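Local atomic coordinates of metallo-beta-lactamase (Simiduia agarivorans, PDB entry 6MFI), a protein that probably hydrolyses beta-lactam antibiotics, as a class B3 metallo-beta-lactamase with two zinc ions in its active site. Residues 103-115 and 186-198. Sequence-based numbering, arbitrary orientation.
Sequences VKILLHSHEHIDH and PGHTPGALSWQWR. With ZN (zinc ion), chain C; ZN (zinc ion), chain B.
Ser109 and His110, just past the end of strand 103-107, run beside Ala192, the last residue of the turn 189-192, and Leu193, the first of strand 193-199; Leu193 N donates to Ser109 O (2.7 Å) and the His110 and Ala192 CA atoms lie 4.1 Å apart. One step earlier, the indole NE1 of Trp195 reaches His108 O at 2.9 Å, the acceptor lying in the ring plane. Leu107 crosses that indole at about a right angle and sets CD1 squarely over its six-membered ring, 3.4 Å from the centroid. Glu111, bent at chi2 (-87°), sends its carboxylate into the turn: OE1 accepts from Gly191 N through its syn lone pair, while Thr189 OG1 donates to OE2 from above the carboxylate plane at 3.0 Å. Thus anchored, Thr189 lays CG2 over one face of His112, whose NE2 is hydrogen-bonded to Asp149. The imidazole of His188 turns its CD2 edge onto the face of His110, planes at 63°. His110 NE2, His112 ND1 and His188 NE2 converge on one zinc ion; His110 ND1 is hydrogen-bonded to Asp212, and Ser215 is the outside polar partner of His188. One water binds both metals, bridging to the second zinc ion, held by Asp114 OD2, His115 NE2 and His253. This is the HxHxDH motif together with the loop carrying the third zinc-binding histidine, His188, joining the two sheets of the alpha-beta/beta-alpha metallo-beta-lactamase fold at a dinuclear B3 site.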
ATOM      1  N   VAL A 103       5.431  -6.136 -15.909  1.00 10.75           N
ATOM      2  CA  VAL A 103       5.634  -5.493 -14.614  1.00 11.74           C
ATOM      3  C   VAL A 103       7.138  -5.423 -14.366  1.00 11.99           C
ATOM      4  O   VAL A 103       7.785  -6.447 -14.130  1.00 10.53           O
ATOM      5  CB  VAL A 103       4.918  -6.246 -13.488  1.00 11.59           C
ATOM      6  CG1 VAL A 103       5.122  -5.532 -12.161  1.00 11.87           C
ATOM      7  CG2 VAL A 103       3.437  -6.386 -13.803  1.00 11.63           C
ATOM      8  N   LYS A 104       7.700  -4.215 -14.428  1.00 11.81           N
ATOM      9  CA  LYS A 104       9.140  -4.035 -14.318  1.00 12.31           C
ATOM     10  C   LYS A 104       9.597  -3.578 -12.941  1.00 12.50           C
ATOM     11  O   LYS A 104      10.779  -3.737 -12.617  1.00 13.26           O
ATOM     12  CB  LYS A 104       9.629  -3.022 -15.362  1.00 12.91           C
ATOM     13  CG  LYS A 104       9.166  -3.311 -16.779  1.00 13.50           C
ATOM     14  CD  LYS A 104       9.626  -4.682 -17.246  1.00 14.45           C
ATOM     15  CE  LYS A 104       9.175  -4.957 -18.672  1.00 15.78           C
ATOM     16  NZ  LYS A 104       9.570  -6.318 -19.130  1.00 16.17           N
ATOM     17  N   ILE A 105       8.705  -3.018 -12.126  1.00 12.22           N
ATOM     18  CA  ILE A 105       9.074  -2.459 -10.830  1.00 12.31           C
ATOM     19  C   ILE A 105       8.045  -2.893  -9.796  1.00 11.21           C
ATOM     20  O   ILE A 105       6.838  -2.808 -10.039  1.00 10.04           O
ATOM     21  CB  ILE A 105       9.175  -0.920 -10.882  1.00 12.93           C
ATOM     22  CG1 ILE A 105      10.337  -0.492 -11.781  1.00 14.10           C
ATOM     23  CG2 ILE A 105       9.343  -0.342  -9.485  1.00 12.18           C
ATOM     24  CD1 ILE A 105      10.511   1.005 -11.889  1.00 14.92           C
ATOM     25  N   LEU A 106       8.525  -3.360  -8.646  1.00 10.71           N
ATOM     26  CA  LEU A 106       7.678  -3.725  -7.518  1.00 10.68           C
ATOM     27  C   LEU A 106       7.929  -2.761  -6.367  1.00 11.12           C
ATOM     28  O   LEU A 106       9.082  -2.536  -5.981  1.00 12.07           O
ATOM     29  CB  LEU A 106       7.948  -5.163  -7.068  1.00  9.26           C
ATOM     30  CG  LEU A 106       7.528  -6.290  -8.011  1.00 10.77           C
ATOM     31  CD1 LEU A 106       8.062  -7.619  -7.510  1.00 10.60           C
ATOM     32  CD2 LEU A 106       6.015  -6.341  -8.155  1.00 10.33           C
ATOM     33  N   LEU A 107       6.856  -2.194  -5.827  1.00 10.74           N
ATOM     34  CA  LEU A 107       6.918  -1.310  -4.674  1.00 10.31           C
ATOM     35  C   LEU A 107       6.094  -1.899  -3.537  1.00  9.76           C
ATOM     36  O   LEU A 107       5.395  -2.903  -3.698  1.00  9.01           O
ATOM     37  CB  LEU A 107       6.421   0.099  -5.025  1.00 11.05           C
ATOM     38  CG  LEU A 107       7.090   0.776  -6.223  1.00 11.95           C
ATOM     39  CD1 LEU A 107       6.477   2.146  -6.476  1.00 12.18           C
ATOM     40  CD2 LEU A 107       8.592   0.884  -6.010  1.00 12.80           C
ATOM     41  N   HIS A 108       6.177  -1.259  -2.372  1.00 10.22           N
ATOM     42  CA  HIS A 108       5.515  -1.761  -1.178  1.00 10.34           C
ATOM     43  C   HIS A 108       4.963  -0.603  -0.363  1.00 10.99           C
ATOM     44  O   HIS A 108       5.455   0.526  -0.438  1.00 11.13           O
ATOM     45  CB  HIS A 108       6.472  -2.589  -0.308  1.00 10.36           C
ATOM     46  CG  HIS A 108       7.547  -1.777   0.348  1.00 10.11           C
ATOM     47  ND1 HIS A 108       7.316  -0.993   1.459  1.00 10.17           N
ATOM     48  CD2 HIS A 108       8.859  -1.629   0.051  1.00 10.20           C
ATOM     49  CE1 HIS A 108       8.438  -0.393   1.813  1.00 10.62           C
ATOM     50  NE2 HIS A 108       9.390  -0.763   0.975  1.00 10.66           N
ATOM     51  N   SER A 109       3.930  -0.901   0.425  1.00 11.20           N
ATOM     52  CA  SER A 109       3.442   0.034   1.429  1.00 12.01           C
ATOM     53  C   SER A 109       4.269  -0.119   2.698  1.00 11.83           C
ATOM     54  O   SER A 109       5.119   0.727   2.997  1.00 11.91           O
ATOM     55  CB  SER A 109       1.959  -0.205   1.716  1.00 12.22           C
ATOM     56  OG  SER A 109       1.721  -1.550   2.093  1.00 12.41           O
ATOM     57  N   HIS A 110       4.035  -1.195   3.446  1.00 11.57           N
ATOM     58  CA  HIS A 110       4.866  -1.527   4.594  1.00 11.12           C
ATOM     59  C   HIS A 110       5.103  -3.031   4.623  1.00 10.86           C
ATOM     60  O   HIS A 110       4.389  -3.809   3.985  1.00 11.36           O
ATOM     61  CB  HIS A 110       4.250  -1.037   5.912  1.00 11.30           C
ATOM     62  CG  HIS A 110       2.930  -1.657   6.243  1.00 11.21           C
ATOM     63  ND1 HIS A 110       1.729  -1.044   5.961  1.00 11.36           N
ATOM     64  CD2 HIS A 110       2.621  -2.825   6.855  1.00 11.35           C
ATOM     65  CE1 HIS A 110       0.737  -1.813   6.375  1.00 11.56           C
ATOM     66  NE2 HIS A 110       1.251  -2.899   6.921  1.00 11.27           N
ATOM     67  N   GLU A 111       6.119  -3.429   5.386  1.00 10.37           N
ATOM     68  CA  GLU A 111       6.710  -4.766   5.316  1.00 10.57           C
ATOM     69  C   GLU A 111       5.990  -5.795   6.178  1.00 10.81           C
ATOM     70  O   GLU A 111       6.638  -6.633   6.813  1.00 10.69           O
ATOM     71  CB  GLU A 111       8.186  -4.682   5.697  1.00 11.44           C
ATOM     72  CG  GLU A 111       8.449  -4.067   7.069  1.00 12.73           C
ATOM     73  CD  GLU A 111       8.549  -2.552   7.043  1.00 13.44           C
ATOM     74  OE1 GLU A 111       9.305  -1.995   7.865  1.00 14.26           O
ATOM     75  OE2 GLU A 111       7.870  -1.918   6.207  1.00 13.63           O
ATOM     76  N   HIS A 112       4.662  -5.777   6.220  1.00 11.04           N
ATOM     77  CA  HIS A 112       3.918  -6.806   6.931  1.00 12.32           C
ATOM     78  C   HIS A 112       3.505  -7.916   5.971  1.00 11.31           C
ATOM     79  O   HIS A 112       3.370  -7.702   4.764  1.00  9.50           O
ATOM     80  CB  HIS A 112       2.689  -6.213   7.621  1.00 14.45           C
ATOM     81  CG  HIS A 112       2.983  -5.610   8.959  1.00 17.26           C
ATOM     82  ND1 HIS A 112       2.004  -5.063   9.762  1.00 18.65           N
ATOM     83  CD2 HIS A 112       4.147  -5.468   9.637  1.00 18.04           C
ATOM     84  CE1 HIS A 112       2.553  -4.609  10.874  1.00 18.79           C
ATOM     85  NE2 HIS A 112       3.851  -4.843  10.824  1.00 18.52           N
ATOM     86  N   ILE A 113       3.302  -9.113   6.530  1.00 11.70           N
ATOM     87  CA  ILE A 113       3.096 -10.306   5.710  1.00 12.04           C
ATOM     88  C   ILE A 113       1.828 -10.196   4.872  1.00 11.96           C
ATOM     89  O   ILE A 113       1.750 -10.762   3.776  1.00  9.68           O
ATOM     90  CB  ILE A 113       3.076 -11.566   6.602  1.00 13.12           C
ATOM     91  CG1 ILE A 113       2.957 -12.832   5.750  1.00 13.06           C
ATOM     92  CG2 ILE A 113       1.949 -11.489   7.622  1.00 14.03           C
ATOM     93  CD1 ILE A 113       2.874 -14.111   6.554  1.00 13.89           C
ATOM     94  N   ASP A 114       0.820  -9.465   5.355  1.00 12.51           N
ATOM     95  CA  ASP A 114      -0.423  -9.360   4.603  1.00 12.69           C
ATOM     96  C   ASP A 114      -0.307  -8.445   3.391  1.00 11.33           C
ATOM     97  O   ASP A 114      -1.257  -8.366   2.606  1.00 11.00           O
ATOM     98  CB  ASP A 114      -1.557  -8.877   5.510  1.00 13.91           C
ATOM     99  CG  ASP A 114      -1.223  -7.589   6.231  1.00 15.59           C
ATOM    100  OD1 ASP A 114      -0.090  -7.468   6.741  1.00 16.05           O
ATOM    101  OD2 ASP A 114      -2.097  -6.699   6.292  1.00 17.10           O
ATOM    102  N   HIS A 115       0.823  -7.764   3.212  1.00 10.32           N
ATOM    103  CA  HIS A 115       1.017  -6.869   2.080  1.00 10.37           C
ATOM    104  C   HIS A 115       2.200  -7.235   1.196  1.00  9.83           C
ATOM    105  O   HIS A 115       2.162  -6.946  -0.001  1.00  8.64           O
ATOM    106  CB  HIS A 115       1.195  -5.423   2.566  1.00 11.07           C
ATOM    107  CG  HIS A 115       0.056  -4.923   3.400  1.00 11.94           C
ATOM    108  ND1 HIS A 115      -1.221  -4.772   2.903  1.00 12.24           N
ATOM    109  CD2 HIS A 115       0.002  -4.547   4.698  1.00 12.51           C
ATOM    110  CE1 HIS A 115      -2.012  -4.322   3.860  1.00 12.90           C
ATOM    111  NE2 HIS A 115      -1.295  -4.175   4.959  1.00 12.59           N
ATOM    112  N   PRO A 186       6.665   6.201   8.608  1.00 18.49           N
ATOM    113  CA  PRO A 186       6.754   5.083   9.549  1.00 19.06           C
ATOM    114  C   PRO A 186       5.744   5.248  10.681  1.00 19.65           C
ATOM    115  O   PRO A 186       4.946   6.181  10.710  1.00 20.86           O
ATOM    116  CB  PRO A 186       8.193   5.173  10.056  1.00 19.94           C
ATOM    117  CG  PRO A 186       8.496   6.627  10.008  1.00 20.97           C
ATOM    118  CD  PRO A 186       7.748   7.179   8.816  1.00 20.26           C
ATOM    119  N   GLY A 187       5.801   4.316  11.628  1.00 20.03           N
ATOM    120  CA  GLY A 187       4.856   4.290  12.725  1.00 21.59           C
ATOM    121  C   GLY A 187       4.164   2.948  12.829  1.00 21.43           C
ATOM    122  O   GLY A 187       4.282   2.253  13.842  1.00 21.54           O
ATOM    123  N   HIS A 188       3.432   2.574  11.778  1.00 20.95           N
ATOM    124  CA  HIS A 188       2.905   1.217  11.700  1.00 20.31           C
ATOM    125  C   HIS A 188       4.036   0.206  11.557  1.00 18.92           C
ATOM    126  O   HIS A 188       4.012  -0.857  12.189  1.00 18.38           O
ATOM    127  CB  HIS A 188       1.925   1.105  10.532  1.00 21.02           C
ATOM    128  CG  HIS A 188       1.242  -0.221  10.442  1.00 21.32           C
ATOM    129  ND1 HIS A 188       0.162  -0.557  11.230  1.00 22.02           N
ATOM    130  CD2 HIS A 188       1.484  -1.297   9.657  1.00 20.80           C
ATOM    131  CE1 HIS A 188      -0.232  -1.783  10.933  1.00 21.61           C
ATOM    132  NE2 HIS A 188       0.553  -2.253   9.981  1.00 20.74           N
ATOM    133  N   THR A 189       5.024   0.518  10.729  1.00 18.42           N
ATOM    134  CA  THR A 189       6.260  -0.234  10.597  1.00 17.88           C
ATOM    135  C   THR A 189       7.401   0.765  10.504  1.00 18.37           C
ATOM    136  O   THR A 189       7.179   1.937  10.179  1.00 19.74           O
ATOM    137  CB  THR A 189       6.267  -1.137   9.354  1.00 16.74           C
ATOM    138  OG1 THR A 189       6.299  -0.325   8.174  1.00 16.50           O
ATOM    139  CG2 THR A 189       5.041  -2.041   9.320  1.00 15.86           C
ATOM    140  N   PRO A 190       8.633   0.340  10.795  1.00 17.85           N
ATOM    141  CA  PRO A 190       9.766   1.267  10.641  1.00 18.32           C
ATOM    142  C   PRO A 190       9.997   1.716   9.207  1.00 17.42           C
ATOM    143  O   PRO A 190      10.424   2.855   8.988  1.00 17.99           O
ATOM    144  CB  PRO A 190      10.959   0.462  11.179  1.00 18.86           C
ATOM    145  CG  PRO A 190      10.508  -0.965  11.173  1.00 18.38           C
ATOM    146  CD  PRO A 190       9.039  -0.921  11.438  1.00 17.80           C
ATOM    147  N   GLY A 191       9.723   0.862   8.224  1.00 15.89           N
ATOM    148  CA  GLY A 191      10.013   1.199   6.843  1.00 15.81           C
ATOM    149  C   GLY A 191       8.794   1.379   5.962  1.00 14.38           C
ATOM    150  O   GLY A 191       8.842   1.081   4.765  1.00 13.99           O
ATOM    151  N   ALA A 192       7.699   1.871   6.537  1.00 14.18           N
ATOM    152  CA  ALA A 192       6.489   2.097   5.760  1.00 13.86           C
ATOM    153  C   ALA A 192       6.674   3.266   4.799  1.00 14.31           C
ATOM    154  O   ALA A 192       7.391   4.229   5.084  1.00 15.19           O
ATOM    155  CB  ALA A 192       5.302   2.363   6.683  1.00 14.44           C
ATOM    156  N   LEU A 193       6.010   3.173   3.650  1.00 14.97           N
ATOM    157  CA  LEU A 193       6.097   4.189   2.611  1.00 15.39           C
ATOM    158  C   LEU A 193       4.702   4.587   2.153  1.00 14.90           C
ATOM    159  O   LEU A 193       3.761   3.790   2.203  1.00 14.52           O
ATOM    160  CB  LEU A 193       6.910   3.695   1.404  1.00 14.94           C
ATOM    161  CG  LEU A 193       8.408   3.460   1.598  1.00 15.96           C
ATOM    162  CD1 LEU A 193       9.061   3.090   0.275  1.00 16.27           C
ATOM    163  CD2 LEU A 193       9.075   4.685   2.200  1.00 16.85           C
ATOM    164  N   SER A 194       4.583   5.834   1.706  1.00 15.11           N
ATOM    165  CA  SER A 194       3.381   6.342   1.058  1.00 14.19           C
ATOM    166  C   SER A 194       3.759   6.844  -0.326  1.00 13.77           C
ATOM    167  O   SER A 194       4.659   7.679  -0.462  1.00 14.04           O
ATOM    168  CB  SER A 194       2.731   7.461   1.879  1.00 15.41           C
ATOM    169  OG  SER A 194       2.321   6.991   3.150  1.00 16.22           O
ATOM    170  N   TRP A 195       3.079   6.332  -1.348  1.00 13.24           N
ATOM    171  CA  TRP A 195       3.415   6.610  -2.734  1.00 13.91           C
ATOM    172  C   TRP A 195       2.415   7.583  -3.342  1.00 15.26           C
ATOM    173  O   TRP A 195       1.223   7.559  -3.024  1.00 15.27           O
ATOM    174  CB  TRP A 195       3.453   5.316  -3.551  1.00 13.70           C
ATOM    175  CG  TRP A 195       4.607   4.437  -3.189  1.00 13.87           C
ATOM    176  CD1 TRP A 195       4.597   3.392  -2.313  1.00 13.24           C
ATOM    177  CD2 TRP A 195       5.945   4.524  -3.696  1.00 14.37           C
ATOM    178  NE1 TRP A 195       5.847   2.823  -2.239  1.00 13.46           N
ATOM    179  CE2 TRP A 195       6.692   3.500  -3.080  1.00 13.99           C
ATOM    180  CE3 TRP A 195       6.583   5.368  -4.610  1.00 15.51           C
ATOM    181  CZ2 TRP A 195       8.043   3.297  -3.349  1.00 14.50           C
ATOM    182  CZ3 TRP A 195       7.925   5.164  -4.877  1.00 15.26           C
ATOM    183  CH2 TRP A 195       8.641   4.137  -4.247  1.00 15.40           C
ATOM    184  N   GLN A 196       2.915   8.441  -4.228  1.00 16.90           N
ATOM    185  CA  GLN A 196       2.096   9.457  -4.874  1.00 18.21           C
ATOM    186  C   GLN A 196       2.504   9.577  -6.333  1.00 20.01           C
ATOM    187  O   GLN A 196       3.689   9.740  -6.639  1.00 21.02           O
ATOM    188  CB  GLN A 196       2.234  10.809  -4.163  1.00 18.17           C
ATOM    189  CG  GLN A 196       1.987  12.019  -5.049  1.00 19.03           C
ATOM    190  CD  GLN A 196       2.660  13.269  -4.517  1.00 20.22           C
ATOM    191  OE1 GLN A 196       3.886  13.385  -4.535  1.00 20.54           O
ATOM    192  NE2 GLN A 196       1.859  14.211  -4.034  1.00 21.17           N
ATOM    193  N   TRP A 197       1.522   9.489  -7.228  1.00 20.51           N
ATOM    194  CA  TRP A 197       1.755   9.607  -8.659  1.00 22.52           C
ATOM    195  C   TRP A 197       0.582  10.341  -9.292  1.00 23.68           C
ATOM    196  O   TRP A 197      -0.446  10.587  -8.655  1.00 23.03           O
ATOM    197  CB  TRP A 197       1.947   8.233  -9.316  1.00 22.77           C
ATOM    198  CG  TRP A 197       0.732   7.359  -9.245  1.00 22.51           C
ATOM    199  CD1 TRP A 197      -0.202   7.172 -10.222  1.00 20.22           C
ATOM    200  CD2 TRP A 197       0.318   6.552  -8.135  1.00 17.24           C
ATOM    201  NE1 TRP A 197      -1.171   6.300  -9.789  1.00 19.52           N
ATOM    202  CE2 TRP A 197      -0.875   5.904  -8.511  1.00 18.32           C
ATOM    203  CE3 TRP A 197       0.841   6.315  -6.859  1.00 15.77           C
ATOM    204  CZ2 TRP A 197      -1.554   5.035  -7.659  1.00 16.62           C
ATOM    205  CZ3 TRP A 197       0.166   5.451  -6.015  1.00 19.78           C
ATOM    206  CH2 TRP A 197      -1.018   4.823  -6.419  1.00 15.15           C
ATOM    207  N   ARG A 198       0.744  10.695 -10.563  1.00 25.97           N
ATOM    208  CA  ARG A 198      -0.290  11.367 -11.332  1.00 28.70           C
ATOM    209  C   ARG A 198      -0.859  10.415 -12.375  1.00 30.38           C
ATOM    210  O   ARG A 198      -0.117   9.658 -13.009  1.00 30.11           O
ATOM    211  CB  ARG A 198       0.255  12.623 -12.015  1.00 30.88           C
ATOM    212  CG  ARG A 198       0.604  13.754 -11.062  1.00 31.18           C
ATOM    213  CD  ARG A 198       0.566  15.111 -11.755  1.00 34.47           C
ATOM    214  NE  ARG A 198       1.392  15.152 -12.960  1.00 37.02           N
ATOM    215  CZ  ARG A 198       0.922  15.039 -14.199  1.00 39.77           C
ATOM    216  NH1 ARG A 198      -0.378  14.878 -14.405  1.00 40.93           N
ATOM    217  NH2 ARG A 198       1.752  15.087 -15.232  1.00 41.24           N
TER
HETATM  218 ZN    ZN C 402       0.651  -3.899   8.791  0.82 10.05          ZN
HETATM  219 ZN    ZN B 401      -2.066  -4.776   6.939  1.00 10.69          ZN
HETATM  220  O   HOH W   1      -0.915  -5.083   8.529  1.00 11.01           O